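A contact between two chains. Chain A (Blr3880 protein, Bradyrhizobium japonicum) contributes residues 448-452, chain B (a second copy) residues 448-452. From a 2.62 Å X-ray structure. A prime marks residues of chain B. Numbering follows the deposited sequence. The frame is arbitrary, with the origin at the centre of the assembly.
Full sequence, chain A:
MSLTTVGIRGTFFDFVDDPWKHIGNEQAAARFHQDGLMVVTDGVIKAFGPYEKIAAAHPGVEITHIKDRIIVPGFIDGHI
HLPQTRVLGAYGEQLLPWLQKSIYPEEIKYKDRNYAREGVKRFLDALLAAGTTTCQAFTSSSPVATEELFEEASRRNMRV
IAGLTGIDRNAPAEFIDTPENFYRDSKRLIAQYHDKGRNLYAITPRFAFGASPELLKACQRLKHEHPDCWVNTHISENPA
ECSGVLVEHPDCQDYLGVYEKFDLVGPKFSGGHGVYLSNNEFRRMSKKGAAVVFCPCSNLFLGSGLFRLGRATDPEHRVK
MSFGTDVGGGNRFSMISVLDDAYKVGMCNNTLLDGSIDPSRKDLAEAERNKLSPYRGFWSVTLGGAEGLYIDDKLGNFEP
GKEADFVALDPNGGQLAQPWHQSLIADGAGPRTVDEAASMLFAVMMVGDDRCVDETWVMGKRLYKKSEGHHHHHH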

# COMPACT_ATOMS: atom_id res chain seq x y z
N GLY A 448 -8.36 3.01 5.34
CA GLY A 448 -9.32 2.64 4.32
C GLY A 448 -8.73 2.61 2.92
O GLY A 448 -7.51 2.59 2.75
N ASP A 449 -9.60 2.59 1.91
CA ASP A 449 -9.20 2.59 0.50
C ASP A 449 -10.33 3.14 -0.37
O ASP A 449 -11.07 4.01 0.08
N ASP A 450 -10.50 2.66 -1.60
CA ASP A 450 -11.56 3.22 -2.43
C ASP A 450 -12.98 2.92 -1.94
O ASP A 450 -13.94 3.54 -2.40
N ARG A 451 -13.11 1.99 -0.99
CA ARG A 451 -14.42 1.66 -0.45
C ARG A 451 -14.95 2.90 0.29
O ARG A 451 -16.12 2.96 0.68
N CYS A 452 -14.10 3.90 0.47
CA CYS A 452 -14.49 5.13 1.15
C CYS A 452 -15.14 6.11 0.18
O CYS A 452 -15.71 7.12 0.60
N GLY B 448 -5.41 -6.40 -6.10
CA GLY B 448 -6.54 -6.54 -5.19
C GLY B 448 -6.17 -6.28 -3.74
O GLY B 448 -5.13 -5.70 -3.45
N ASP B 449 -7.06 -6.68 -2.83
CA ASP B 449 -6.85 -6.54 -1.39
C ASP B 449 -7.68 -7.57 -0.62
O ASP B 449 -7.88 -8.68 -1.13
N ASP B 450 -8.18 -7.25 0.57
CA ASP B 450 -8.94 -8.27 1.30
C ASP B 450 -10.28 -8.64 0.66
O ASP B 450 -10.88 -9.64 1.03
N ARG B 451 -10.73 -7.85 -0.32
CA ARG B 451 -11.98 -8.16 -1.01
C ARG B 451 -11.80 -9.48 -1.76
O ARG B 451 -12.76 -10.06 -2.27
N CYS B 452 -10.56 -9.96 -1.83
CA CYS B 452 -10.27 -11.22 -2.51
C CYS B 452 -10.48 -12.42 -1.60
O CYS B 452 -10.48 -13.56 -2.05

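An exact two-fold axis relates the two stretches, so each contact described from chain A recurs with the chains exchanged. The backbones stay well apart, with Asp449 CA 9.6 Å from Asp449′ CA and Arg451 CA 10.1 Å from Arg451′ CA; side chains bridge that gap and bury 230 Å² in total.

Gly448 is out of reach of the chain B stretch, which covers none of its surface. An ideal CB on Gly448 would clash with Cys452 SG, at 2.8 Å.

Asp449 points its CA-to-CB bond toward chain B, with chi1 in the p well (45°) and chi2 at 42°. Its carboxylate engages Arg451 of its own chain. Asp449 OD2 forms a salt bridge with Arg451 NH1 at 2.5 Å, although the N-H...acceptor angle of 115° makes the hydrogen bond weak, and Asp449 OD1 also accepts from Arg451 N (3.1 Å, 165°), with OD1 less surely placed. Across the interface, Asp449 OD2 makes only a long salt bridge, 3.9 Å to Arg451′ NH1. Asp449 OD2 also lies 3.7 Å from Asp449′ OD2, a close approach of like charges that the nearby guanidinium groups can help offset.

Asp450 opens the short 3-10 segment. Its CA-to-CB bond runs sideways, but a p rotamer (chi1 68°, chi2 49°) brings the end of the side chain nearer to chain B. There Asp450 OD1 makes a salt bridge of 2.9 Å with Arg451′ NH2. The hydrogen bond assigned to this pair runs from Arg451′ NH2 to Asp450 OD2 at 3.2 Å, and its 124° angle marks it as weak; the pairing therefore rests more on charge and proximity than on ideal hydrogen-bond direction.

Arg451 supplies the largest share of the contact, with 79 Å² covered by the chain B stretch. Its CA-to-CB bond points toward the partner; chi1 is m (-45°), while chi2 (-142°) and chi3 (-105°) fall between wells. This path carries Arg451 NH2 to 2.9 Å from Asp450′ OD1, completing the reciprocal salt bridge, and places Arg451′ CD over one face of the guanidinium. The closest approach between the two stretches is Arg451 NH1 to Arg451′ NH1, 2.7 Å. Both atoms are donors, so this is no hydrogen bond but a close meeting of like charges, with the Asp449 and Asp449′ carboxylates nearby.

Cys452 adopts an m rotamer (-71°) and remains buried; its side chain is out of reach of the chain B stretch.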

# COMPACT_ATOMS: atom_id res chain seq x y z
CB ASP A 449 -8.78 1.19 0.03
CG ASP A 449 -9.72 0.09 0.49
OD1 ASP A 449 -10.94 0.31 0.43
OD2 ASP A 449 -9.23 -0.99 0.90
CB ASP A 450 -11.40 2.86 -3.92
CG ASP A 450 -11.62 1.38 -4.22
OD1 ASP A 450 -12.64 0.80 -3.77
OD2 ASP A 450 -10.78 0.80 -4.93
CB ARG A 451 -14.35 0.47 0.52
CG ARG A 451 -13.52 -0.70 0.01
CD ARG A 451 -14.10 -2.06 0.36
NE ARG A 451 -13.44 -2.82 1.43
CZ ARG A 451 -12.13 -2.99 1.57
NH1 ARG A 451 -11.28 -2.45 0.72
NH2 ARG A 451 -11.66 -3.77 2.53
CB CYS A 452 -13.28 5.78 1.82
SG CYS A 452 -12.70 4.87 3.25
CB ASP B 449 -7.18 -5.11 -0.91
CG ASP B 449 -8.46 -4.56 -1.49
OD1 ASP B 449 -9.45 -5.32 -1.56
OD2 ASP B 449 -8.49 -3.37 -1.88
CB ASP B 450 -9.13 -7.90 2.79
CG ASP B 450 -10.03 -6.71 3.02
OD1 ASP B 450 -11.15 -6.65 2.46
OD2 ASP B 450 -9.63 -5.82 3.81
CB ARG B 451 -12.37 -7.04 -1.99
CG ARG B 451 -12.23 -5.64 -1.43
CD ARG B 451 -13.33 -4.69 -1.87
NE ARG B 451 -12.99 -3.68 -2.89
CZ ARG B 451 -11.90 -2.92 -2.90
NH1 ARG B 451 -10.99 -3.02 -1.95
NH2 ARG B 451 -11.75 -1.99 -3.83
CB CYS B 452 -8.83 -11.22 -3.04
SG CYS B 452 -8.59 -10.10 -4.42